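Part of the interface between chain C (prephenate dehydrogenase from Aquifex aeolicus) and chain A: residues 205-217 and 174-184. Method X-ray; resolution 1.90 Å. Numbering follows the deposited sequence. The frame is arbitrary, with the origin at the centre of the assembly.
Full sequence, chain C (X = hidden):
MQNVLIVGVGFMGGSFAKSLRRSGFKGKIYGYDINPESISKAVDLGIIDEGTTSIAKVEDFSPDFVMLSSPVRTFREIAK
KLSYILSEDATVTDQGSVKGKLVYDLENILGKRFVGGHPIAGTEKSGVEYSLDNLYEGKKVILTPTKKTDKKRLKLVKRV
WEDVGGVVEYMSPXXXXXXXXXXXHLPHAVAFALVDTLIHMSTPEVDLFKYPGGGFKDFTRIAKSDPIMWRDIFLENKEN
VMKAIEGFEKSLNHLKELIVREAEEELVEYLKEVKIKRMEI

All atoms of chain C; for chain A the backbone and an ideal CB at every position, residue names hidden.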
# COMPACT_ATOMS: atom_id res chain seq x y z
N GLU C 205 -26.33 -3.94 -5.10
CA GLU C 205 -26.71 -2.79 -4.30
C GLU C 205 -25.58 -1.76 -4.21
O GLU C 205 -25.78 -0.58 -4.47
CB GLU C 205 -27.09 -3.24 -2.89
CG GLU C 205 -28.19 -4.29 -2.84
CD GLU C 205 -29.56 -3.69 -3.08
OE1 GLU C 205 -29.73 -2.96 -4.08
OE2 GLU C 205 -30.48 -3.95 -2.26
N VAL C 206 -24.39 -2.22 -3.83
CA VAL C 206 -23.24 -1.32 -3.70
C VAL C 206 -22.01 -1.83 -4.44
O VAL C 206 -21.68 -3.01 -4.39
CB VAL C 206 -22.87 -1.09 -2.21
CG1 VAL C 206 -22.38 -2.39 -1.59
CG2 VAL C 206 -21.79 -0.02 -2.10
N ASP C 207 -21.34 -0.91 -5.13
CA ASP C 207 -20.12 -1.23 -5.86
C ASP C 207 -18.97 -0.71 -5.00
O ASP C 207 -18.71 0.50 -4.96
CB ASP C 207 -20.10 -0.51 -7.21
CG ASP C 207 -18.99 -1.00 -8.12
OD1 ASP C 207 -18.03 -1.60 -7.61
OD2 ASP C 207 -19.07 -0.76 -9.34
N LEU C 208 -18.28 -1.61 -4.31
CA LEU C 208 -17.19 -1.22 -3.44
C LEU C 208 -16.12 -0.40 -4.13
O LEU C 208 -15.46 0.44 -3.50
CB LEU C 208 -16.58 -2.46 -2.77
CG LEU C 208 -17.53 -3.25 -1.86
CD1 LEU C 208 -16.80 -4.42 -1.25
CD2 LEU C 208 -18.09 -2.34 -0.76
N PHE C 209 -15.93 -0.61 -5.43
CA PHE C 209 -14.92 0.13 -6.17
C PHE C 209 -15.18 1.63 -6.22
O PHE C 209 -14.35 2.41 -6.72
CB PHE C 209 -14.79 -0.44 -7.58
CG PHE C 209 -14.07 -1.76 -7.63
CD1 PHE C 209 -12.69 -1.81 -7.42
CD2 PHE C 209 -14.76 -2.94 -7.86
CE1 PHE C 209 -12.01 -3.03 -7.43
CE2 PHE C 209 -14.09 -4.17 -7.88
CZ PHE C 209 -12.71 -4.21 -7.67
N LYS C 210 -16.33 2.05 -5.71
CA LYS C 210 -16.67 3.46 -5.68
C LYS C 210 -16.10 4.12 -4.42
O LYS C 210 -15.98 5.34 -4.37
CB LYS C 210 -18.20 3.62 -5.69
CG LYS C 210 -18.68 5.02 -5.36
CD LYS C 210 -20.19 5.13 -5.42
CE LYS C 210 -20.62 6.57 -5.15
NZ LYS C 210 -22.09 6.75 -5.34
N TYR C 211 -15.72 3.32 -3.43
CA TYR C 211 -15.23 3.89 -2.18
C TYR C 211 -13.76 3.76 -1.76
O TYR C 211 -13.40 4.22 -0.68
CB TYR C 211 -16.10 3.38 -1.03
CG TYR C 211 -17.58 3.60 -1.28
CD1 TYR C 211 -18.33 2.69 -2.02
CD2 TYR C 211 -18.21 4.75 -0.80
CE1 TYR C 211 -19.69 2.91 -2.27
CE2 TYR C 211 -19.56 4.97 -1.05
CZ TYR C 211 -20.29 4.05 -1.77
OH TYR C 211 -21.64 4.28 -1.99
N PRO C 212 -12.91 3.15 -2.59
CA PRO C 212 -11.51 3.03 -2.17
C PRO C 212 -10.85 4.36 -1.79
O PRO C 212 -10.94 5.34 -2.53
CB PRO C 212 -10.85 2.38 -3.38
CG PRO C 212 -11.93 1.50 -3.89
CD PRO C 212 -13.14 2.41 -3.84
N GLY C 213 -10.20 4.37 -0.63
CA GLY C 213 -9.51 5.57 -0.17
C GLY C 213 -8.02 5.49 -0.49
O GLY C 213 -7.62 4.74 -1.38
N GLY C 214 -7.22 6.24 0.25
CA GLY C 214 -5.78 6.23 0.02
C GLY C 214 -5.14 4.97 0.55
O GLY C 214 -4.29 4.36 -0.11
N GLY C 215 -5.54 4.56 1.75
CA GLY C 215 -4.99 3.35 2.34
C GLY C 215 -5.14 2.17 1.40
O GLY C 215 -4.24 1.34 1.28
N PHE C 216 -6.28 2.10 0.72
CA PHE C 216 -6.55 1.02 -0.21
C PHE C 216 -5.74 1.13 -1.50
O PHE C 216 -5.09 0.17 -1.92
CB PHE C 216 -8.03 0.97 -0.58
CG PHE C 216 -8.38 -0.13 -1.54
CD1 PHE C 216 -8.71 -1.39 -1.07
CD2 PHE C 216 -8.30 0.08 -2.91
CE1 PHE C 216 -8.97 -2.43 -1.96
CE2 PHE C 216 -8.54 -0.94 -3.80
CZ PHE C 216 -8.88 -2.21 -3.32
N LYS C 217 -5.78 2.30 -2.13
CA LYS C 217 -5.06 2.52 -3.38
C LYS C 217 -3.54 2.37 -3.25
O LYS C 217 -2.89 1.82 -4.13
CB LYS C 217 -5.41 3.89 -3.94
CG LYS C 217 -6.83 3.97 -4.50
CD LYS C 217 -7.30 5.41 -4.70
CE LYS C 217 -6.35 6.18 -5.61
NZ LYS C 217 -6.19 5.54 -6.95
N UNK A 174 -25.48 0.88 8.90
CA UNK A 174 -24.97 -0.45 8.61
C UNK A 174 -24.23 -0.55 7.28
O UNK A 174 -23.23 -1.26 7.19
CB UNK A 174 -26.13 -1.45 8.62
N UNK A 175 -24.70 0.16 6.26
CA UNK A 175 -24.02 0.11 4.97
C UNK A 175 -22.66 0.77 5.10
O UNK A 175 -21.68 0.31 4.51
CB UNK A 175 -24.85 0.79 3.88
N UNK A 176 -22.58 1.85 5.87
CA UNK A 176 -21.31 2.54 6.06
C UNK A 176 -20.27 1.60 6.65
O UNK A 176 -19.16 1.49 6.14
CB UNK A 176 -21.49 3.76 6.96
N UNK A 177 -20.64 0.89 7.72
CA UNK A 177 -19.71 -0.02 8.36
C UNK A 177 -19.34 -1.22 7.50
O UNK A 177 -18.28 -1.81 7.67
CB UNK A 177 -20.30 -0.51 9.68
N UNK A 178 -20.23 -1.60 6.60
CA UNK A 178 -19.94 -2.73 5.73
C UNK A 178 -18.91 -2.27 4.71
O UNK A 178 -17.86 -2.89 4.54
CB UNK A 178 -21.20 -3.26 5.05
N UNK A 179 -19.22 -1.18 4.02
CA UNK A 179 -18.34 -0.64 3.00
C UNK A 179 -16.93 -0.35 3.51
O UNK A 179 -15.95 -0.82 2.95
CB UNK A 179 -18.95 0.64 2.43
N UNK A 180 -16.84 0.42 4.59
CA UNK A 180 -15.54 0.75 5.13
C UNK A 180 -14.88 -0.41 5.85
O UNK A 180 -13.68 -0.41 6.06
CB UNK A 180 -15.67 1.94 6.08
N UNK A 181 -15.68 -1.41 6.19
CA UNK A 181 -15.13 -2.58 6.82
C UNK A 181 -14.28 -3.28 5.77
O UNK A 181 -13.21 -3.83 6.07
CB UNK A 181 -16.22 -3.49 7.38
N UNK A 182 -14.74 -3.25 4.52
CA UNK A 182 -14.00 -3.90 3.43
C UNK A 182 -12.93 -3.02 2.77
O UNK A 182 -11.81 -3.48 2.56
CB UNK A 182 -14.99 -4.36 2.36
N UNK A 183 -13.27 -1.77 2.45
CA UNK A 183 -12.31 -0.89 1.77
C UNK A 183 -11.28 -0.18 2.64
O UNK A 183 -10.32 0.39 2.12
CB UNK A 183 -13.09 0.18 1.00
N UNK A 184 -11.47 -0.20 3.96
CA UNK A 184 -10.55 0.47 4.86
C UNK A 184 -10.02 -0.40 5.99
O UNK A 184 -8.81 -0.52 6.18
CB UNK A 184 -11.24 1.70 5.46

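Chain A runs past the chain C stretch as a helix, so its positions meet it on one side at intervals of three or four residues. Position 174 is out of reach, and chain C scarcely constrains it; the residue is Glu174(A).

At position 175 the CA-to-CB bond points toward chain C, yet no atom of that stretch lies within 5.5 Å of the ideal CB. A longer apolar chain could bridge the gap to the methyls of Val206(C), where a short one would fall short. The residue is Leu175(A), whose CD1 comes 4.3 Å from CG1 of Val206(C).

Positions 176 and 177 are out of reach, so chain C favours no type. They hold His176(A) and Asp177(A), joined within the helix by a hydrogen bond from ND1 of His176(A) to OD1 of Asp177(A), 2.9 Å.

Position 178 points sideways, and only a long side chain could reach Leu208(C); an aromatic ring or a long aliphatic chain would serve. Tyr178(A), with chi1 at t, brings CE2 to 4.3 Å from CD2 of Leu208(C).

Position 179 points toward chain C, its ideal CB 4.4 Å from CD2 of Leu208(C) and 4.9 Å from CD1 of Tyr211(C), with Val206(C) also close. So apolar a setting, with so little depth, suits a compact aliphatic residue such as valine, isoleucine or alanine. Val179(A) uses both branches: CG2 lies 4.1 Å from CG2 of Val206(C), while CG1 sits over one face of the Tyr211(C) ring in a CH-pi contact, 3.6 Å from CG of Tyr211(C).

Position 180 points away, though a large side chain might curl back. Phe180(A) does so, but its CZ stays 4.6 Å from CD2 of Tyr211(C).

Position 181 is out of reach, but an ideal CB would lie 2.7 Å from O of Asp177(A), a clash that favours glycine; it is Gly181(A).

At position 182 the ideal CB is already 4.0 Å from CD1 of Leu208(C), so a small or branched apolar residue fits. Val182(A) places CG1 3.7 Å from that same CD1 of Leu208(C).

Position 183 faces backbone as well as side chains: its ideal CB is 4.4 Å from O of Tyr211(C), 4.5 Å from CA of Pro212(C) and 5.1 Å from CD1 of Phe216(C). Compact apolar residues again suit. Val183(A) splits its methyls, CG1 lying 3.8 Å from O of Leu208(C) and CG2 4.0 Å from O of Tyr211(C).

Position 184 points sideways into space that chain C leaves free, so many residues would do; it is Ser184(A).

Chain A (174-184) ELHDYVFGVVS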
# COMPACT_ATOMS: atom_id res chain seq x y z
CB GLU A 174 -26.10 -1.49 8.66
CG GLU A 174 -27.46 -0.99 8.18
CD GLU A 174 -28.11 -0.02 9.16
OE1 GLU A 174 -28.31 -0.40 10.34
OE2 GLU A 174 -28.43 1.11 8.75
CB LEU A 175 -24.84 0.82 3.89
CG LEU A 175 -24.23 0.78 2.49
CD1 LEU A 175 -23.95 -0.66 2.06
CD2 LEU A 175 -25.17 1.46 1.50
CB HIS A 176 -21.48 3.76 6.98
CG HIS A 176 -20.19 4.39 7.40
ND1 HIS A 176 -19.39 3.86 8.39
CD2 HIS A 176 -19.58 5.52 6.98
CE1 HIS A 176 -18.33 4.64 8.56
NE2 HIS A 176 -18.42 5.65 7.72
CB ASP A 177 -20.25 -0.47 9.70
CG ASP A 177 -20.11 0.59 10.77
OD1 ASP A 177 -19.86 1.77 10.41
OD2 ASP A 177 -20.24 0.26 11.97
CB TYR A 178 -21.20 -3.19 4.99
CG TYR A 178 -20.90 -4.27 3.97
CD1 TYR A 178 -20.60 -5.57 4.37
CD2 TYR A 178 -20.87 -3.97 2.61
CE1 TYR A 178 -20.28 -6.56 3.43
CE2 TYR A 178 -20.55 -4.95 1.66
CZ TYR A 178 -20.26 -6.23 2.08
OH TYR A 178 -19.93 -7.19 1.16
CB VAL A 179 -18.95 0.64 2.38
CG1 VAL A 179 -17.96 1.27 1.39
CG2 VAL A 179 -20.25 0.31 1.67
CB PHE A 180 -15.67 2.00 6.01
CG PHE A 180 -15.98 3.23 5.22
CD1 PHE A 180 -14.97 3.88 4.52
CD2 PHE A 180 -17.29 3.65 5.05
CE1 PHE A 180 -15.26 4.94 3.66
CE2 PHE A 180 -17.60 4.70 4.19
CZ PHE A 180 -16.57 5.35 3.49
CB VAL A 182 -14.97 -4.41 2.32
CG1 VAL A 182 -14.19 -5.21 1.28
CG2 VAL A 182 -16.08 -5.27 2.94
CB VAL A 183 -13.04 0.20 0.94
CG1 VAL A 183 -14.02 -0.45 -0.05
CG2 VAL A 183 -13.77 1.18 1.86
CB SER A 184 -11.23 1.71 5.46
OG SER A 184 -10.45 2.25 6.52
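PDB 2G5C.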